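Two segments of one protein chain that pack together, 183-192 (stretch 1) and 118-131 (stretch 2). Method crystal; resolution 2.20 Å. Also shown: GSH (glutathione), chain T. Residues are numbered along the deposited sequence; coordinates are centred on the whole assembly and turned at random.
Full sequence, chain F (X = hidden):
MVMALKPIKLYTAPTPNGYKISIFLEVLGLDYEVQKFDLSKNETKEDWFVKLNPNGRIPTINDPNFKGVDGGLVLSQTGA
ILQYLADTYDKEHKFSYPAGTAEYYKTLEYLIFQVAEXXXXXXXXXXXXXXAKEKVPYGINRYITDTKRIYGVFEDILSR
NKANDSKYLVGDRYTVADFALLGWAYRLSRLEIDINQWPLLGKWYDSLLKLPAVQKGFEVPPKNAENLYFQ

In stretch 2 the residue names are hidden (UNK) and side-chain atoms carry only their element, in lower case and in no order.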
# COMPACT_ATOMS: atom_id res chain seq x y z
N GLY F 183 14.25 -1.97 -0.14
CA GLY F 183 14.18 -3.07 -1.09
C GLY F 183 14.21 -2.55 -2.52
O GLY F 183 14.91 -3.11 -3.36
N TRP F 184 13.47 -1.47 -2.78
CA TRP F 184 13.33 -0.88 -4.11
C TRP F 184 14.43 0.10 -4.48
O TRP F 184 14.77 0.25 -5.66
CB TRP F 184 11.98 -0.20 -4.25
CG TRP F 184 10.88 -1.18 -4.59
CD1 TRP F 184 10.07 -1.84 -3.71
CD2 TRP F 184 10.50 -1.62 -5.89
NE1 TRP F 184 9.20 -2.67 -4.39
CE2 TRP F 184 9.44 -2.55 -5.74
CE3 TRP F 184 10.94 -1.31 -7.19
CZ2 TRP F 184 8.82 -3.17 -6.82
CZ3 TRP F 184 10.32 -1.93 -8.28
CH2 TRP F 184 9.28 -2.85 -8.08
N ALA F 185 14.98 0.77 -3.47
CA ALA F 185 16.11 1.68 -3.69
C ALA F 185 17.28 0.87 -4.25
O ALA F 185 18.05 1.35 -5.08
CB ALA F 185 16.51 2.36 -2.38
N TYR F 186 17.39 -0.36 -3.78
CA TYR F 186 18.41 -1.28 -4.22
C TYR F 186 18.34 -1.51 -5.74
O TYR F 186 19.35 -1.81 -6.37
CB TYR F 186 18.23 -2.59 -3.47
CG TYR F 186 19.26 -3.64 -3.77
CD1 TYR F 186 20.53 -3.56 -3.22
CD2 TYR F 186 18.97 -4.71 -4.60
CE1 TYR F 186 21.48 -4.53 -3.49
CE2 TYR F 186 19.91 -5.68 -4.88
CZ TYR F 186 21.17 -5.58 -4.33
OH TYR F 186 22.11 -6.55 -4.61
N ARG F 187 17.16 -1.33 -6.32
CA ARG F 187 16.94 -1.61 -7.74
C ARG F 187 17.14 -0.41 -8.68
O ARG F 187 17.05 -0.55 -9.90
CB ARG F 187 15.54 -2.19 -7.95
CG ARG F 187 15.42 -3.69 -7.75
CD ARG F 187 15.90 -4.42 -8.99
NE ARG F 187 15.45 -5.81 -8.99
CZ ARG F 187 16.11 -6.80 -8.41
NH1 ARG F 187 17.26 -6.57 -7.78
NH2 ARG F 187 15.63 -8.04 -8.47
N LEU F 188 17.41 0.77 -8.11
CA LEU F 188 17.60 1.98 -8.90
C LEU F 188 18.79 1.87 -9.85
O LEU F 188 18.78 2.44 -10.94
CB LEU F 188 17.77 3.21 -8.00
CG LEU F 188 16.49 3.80 -7.37
CD1 LEU F 188 16.80 5.01 -6.46
CD2 LEU F 188 15.49 4.19 -8.45
N SER F 189 19.81 1.14 -9.44
CA SER F 189 21.01 1.00 -10.24
C SER F 189 20.73 0.35 -11.60
O SER F 189 21.38 0.69 -12.58
CB SER F 189 22.08 0.21 -9.49
OG SER F 189 21.63 -1.11 -9.23
N ARG F 190 19.75 -0.56 -11.66
CA ARG F 190 19.40 -1.21 -12.92
C ARG F 190 18.89 -0.22 -13.96
O ARG F 190 19.09 -0.40 -15.18
CB ARG F 190 18.38 -2.33 -12.71
CG ARG F 190 18.91 -3.50 -11.89
CD ARG F 190 18.00 -4.72 -11.98
NE ARG F 190 18.52 -5.83 -11.19
CZ ARG F 190 18.00 -7.05 -11.18
NH1 ARG F 190 16.92 -7.32 -11.91
NH2 ARG F 190 18.55 -8.02 -10.45
N LEU F 191 18.22 0.83 -13.49
CA LEU F 191 17.73 1.89 -14.36
C LEU F 191 18.77 3.00 -14.57
O LEU F 191 18.48 4.04 -15.16
CB LEU F 191 16.45 2.50 -13.80
CG LEU F 191 15.25 1.58 -13.57
CD1 LEU F 191 14.20 2.32 -12.73
CD2 LEU F 191 14.64 1.07 -14.88
N GLU F 192 19.99 2.78 -14.08
CA GLU F 192 21.03 3.81 -14.12
C GLU F 192 20.61 5.11 -13.42
O GLU F 192 21.07 6.19 -13.77
CB GLU F 192 21.52 4.06 -15.55
CG GLU F 192 22.11 2.83 -16.14
CD GLU F 192 22.73 3.03 -17.51
OE1 GLU F 192 22.38 3.98 -18.23
OE2 GLU F 192 23.57 2.19 -17.86
N UNK F 118 5.71 4.02 -4.56
CA UNK F 118 7.09 3.69 -4.91
C UNK F 118 7.19 2.36 -5.68
O UNK F 118 7.55 2.35 -6.84
c UNK F 118 7.99 3.73 -3.66
o UNK F 118 9.88 2.33 -3.27
c UNK F 118 9.39 3.24 -3.93
n UNK F 118 10.05 3.83 -4.93
N UNK F 119 6.86 1.25 -5.02
CA UNK F 119 6.86 -0.06 -5.66
C UNK F 119 6.07 -0.15 -6.96
O UNK F 119 6.62 -0.50 -8.00
N UNK F 120 4.77 0.16 -6.92
CA UNK F 120 3.99 0.11 -8.16
C UNK F 120 4.57 0.94 -9.31
O UNK F 120 4.61 0.44 -10.43
c UNK F 120 3.91 0.39 -5.75
c UNK F 120 2.50 0.22 -6.30
c UNK F 120 2.62 0.66 -7.74
N UNK F 121 5.01 2.16 -9.04
CA UNK F 121 5.51 3.02 -10.11
C UNK F 121 6.89 2.57 -10.64
O UNK F 121 7.11 2.52 -11.85
c UNK F 121 6.35 5.36 -10.66
c UNK F 121 4.11 5.04 -9.53
c UNK F 121 3.26 4.91 -10.80
c UNK F 121 5.54 4.51 -9.68
N UNK F 122 7.81 2.25 -9.74
CA UNK F 122 9.13 1.81 -10.14
C UNK F 122 9.04 0.43 -10.83
O UNK F 122 9.86 0.07 -11.67
c UNK F 122 10.08 1.76 -8.95
o UNK F 122 12.21 2.24 -7.15
c UNK F 122 11.52 1.48 -9.33
n UNK F 122 13.64 0.94 -8.30
c UNK F 122 12.49 1.59 -8.16
N UNK F 123 8.02 -0.34 -10.45
CA UNK F 123 7.78 -1.63 -11.06
C UNK F 123 7.30 -1.47 -12.49
O UNK F 123 7.63 -2.29 -13.34
N UNK F 124 6.54 -0.41 -12.76
CA UNK F 124 6.07 -0.17 -14.13
C UNK F 124 7.23 0.23 -15.01
O UNK F 124 7.34 -0.22 -16.15
o UNK F 124 3.07 -1.41 -14.60
n UNK F 124 3.44 -1.59 -12.38
c UNK F 124 3.38 -0.90 -13.52
c UNK F 124 3.74 0.57 -13.43
c UNK F 124 4.99 0.91 -14.19
N UNK F 125 8.09 1.08 -14.47
CA UNK F 125 9.29 1.50 -15.18
C UNK F 125 10.15 0.29 -15.52
O UNK F 125 10.65 0.16 -16.64
c UNK F 125 10.09 2.51 -14.34
N UNK F 126 10.31 -0.60 -14.55
CA UNK F 126 11.07 -1.82 -14.75
C UNK F 126 10.43 -2.65 -15.85
O UNK F 126 11.12 -3.21 -16.70
o UNK F 126 12.99 -1.21 -12.85
c UNK F 126 12.26 -2.16 -12.54
n UNK F 126 12.40 -2.81 -11.39
c UNK F 126 11.15 -2.62 -13.45
N UNK F 127 9.10 -2.71 -15.84
CA UNK F 127 8.41 -3.44 -16.89
C UNK F 127 8.69 -2.86 -18.28
O UNK F 127 9.00 -3.59 -19.20
c UNK F 127 5.51 -3.40 -18.85
c UNK F 127 5.44 -5.55 -19.30
n UNK F 127 5.05 -4.36 -19.72
c UNK F 127 6.17 -4.05 -17.86
c UNK F 127 6.91 -3.53 -16.67
n UNK F 127 6.13 -5.39 -18.18
N UNK F 128 8.59 -1.54 -18.42
CA UNK F 128 8.72 -0.93 -19.74
C UNK F 128 10.14 -0.97 -20.29
O UNK F 128 10.35 -0.89 -21.50
c UNK F 128 3.87 0.46 -20.12
c UNK F 128 4.46 0.57 -18.86
c UNK F 128 4.66 0.37 -21.24
c UNK F 128 6.03 0.38 -21.12
c UNK F 128 8.14 0.49 -19.76
c UNK F 128 6.64 0.50 -19.88
c UNK F 128 5.84 0.58 -18.75
N UNK F 129 11.10 -1.14 -19.40
CA UNK F 129 12.49 -1.15 -19.78
C UNK F 129 13.00 -2.57 -20.03
O UNK F 129 13.71 -2.80 -21.00
c UNK F 129 14.83 -0.82 -18.88
c UNK F 129 13.17 1.06 -18.75
c UNK F 129 13.37 -0.45 -18.70
N UNK F 130 12.63 -3.50 -19.16
CA UNK F 130 13.21 -4.85 -19.18
C UNK F 130 12.30 -5.96 -19.70
O UNK F 130 12.80 -6.94 -20.21
c UNK F 130 14.67 -4.34 -17.20
c UNK F 130 15.96 -4.27 -17.69
c UNK F 130 15.24 -2.66 -15.58
c UNK F 130 16.88 -3.41 -17.15
c UNK F 130 13.68 -5.27 -17.80
c UNK F 130 16.53 -2.60 -16.09
c UNK F 130 14.32 -3.53 -16.13
N UNK F 131 10.98 -5.80 -19.56
CA UNK F 131 10.05 -6.91 -19.76
C UNK F 131 9.10 -6.76 -20.95
O UNK F 131 8.68 -7.75 -21.53
c UNK F 131 9.24 -7.16 -18.49
N1 GSH T . 3.00 -9.10 -13.21
CA1 GSH T . 4.17 -8.30 -13.48
C1 GSH T . 3.99 -7.58 -14.75
O11 GSH T . 2.90 -7.65 -15.36
O12 GSH T . 4.92 -6.89 -15.23
CB1 GSH T . 5.45 -9.13 -13.45
CG1 GSH T . 6.59 -8.32 -12.96
CD1 GSH T . 6.51 -8.01 -11.46
OE1 GSH T . 5.85 -8.72 -10.69
N2 GSH T . 7.24 -6.83 -10.88
CA2 GSH T . 7.14 -6.54 -9.46
C2 GSH T . 6.35 -5.28 -9.25
O2 GSH T . 6.38 -4.40 -10.10
CB2 GSH T . 8.48 -6.32 -8.90
SG2 GSH T . 9.53 -7.69 -9.25
N3 GSH T . 5.55 -5.09 -8.05
CA3 GSH T . 4.81 -3.86 -7.90
C3 GSH T . 4.74 -3.47 -6.47
O31 GSH T . 5.64 -3.80 -5.66
O32 GSH T . 3.74 -2.81 -6.08
O HOH W 1 14.37 -0.52 -10.60

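Position 118 carries two side-chain carbons, the second bearing one oxygen and one nitrogen; the oxygen lies 3.4 Å from Trp184 CB. Four heavy atoms ending in an amide give Asn118.

Position 119 has no side-chain atoms and is Gly119. Its CA stands 3.8 Å from the centroid of the Trp184 five-membered ring, 19° off the normal, a CH-pi contact over the face. An ideal CB here would come 3.0 Å from glutathione O31, a clash.

At position 120 three carbons close a ring onto the backbone N, which defines Pro120. It points away from stretch 1, and its N lacks a bond to the preceding turn, where the helix kinks.

Position 121 has four carbons, forked at the first with one arm two carbons long: Ile121, also directed away.

Position 122 shows three carbons in a row, the third carrying an oxygen and a nitrogen, hence Gln122. Its extended chain (chi1 and chi2 both t) brings NE2 to 3.0 Å from Trp184 O, a hydrogen bond with an N-H...O angle of 143°, while CD meets the edge of the Trp184 ring, 3.4 Å from CE3.

Position 123 is bare again, Gly123; its N is 3.5 Å from Trp184 CZ3, and an ideal CB would clash with glutathione O2 at 2.0 Å.

Position 124 repeats the three-carbon amide pattern, Gln124, but folds back so that NE2 donates to Pro120 O at 3.0 Å.

Position 125, with one carbon, is Ala125; its CB is 4.4 Å from Leu191 CD1.

Position 126 has two carbons, then an oxygen and a nitrogen: Asn126, with OD1 3.5 Å from Leu191 CD2.

Position 127 has one carbon and a five-membered ring of three carbons and two nitrogens, His127, beyond reach of stretch 1.

Position 128, one carbon and a six-carbon ring, is Phe128, likewise out of reach.

Position 129 has one carbon carrying two more, Val129; CG2 lies 4.1 Å from Leu191 CD2.

Position 130 is another six-carbon ring on one carbon, Phe130; Arg190 O approaches its edge, 3.5 Å from CZ, and Leu191 CD2 is 3.8 Å from CE2.

Position 131 has a single carbon, Ala131, without contact.

The contact has two centres. Trp184 sits as a knob among Asn118, Gly119, Gln122 and Gly123, while Leu191 packs against Ala125, Val129 and Phe130. Between them, water 1 accepts from Gln122 NE2 (2.8 Å) and donates to Asn126 OD1 (2.7 Å) and Arg187 O (2.8 Å), extending the polar link begun at Trp184 O.

Stretch 2 (118-131) NGPIQGQANHFVFA
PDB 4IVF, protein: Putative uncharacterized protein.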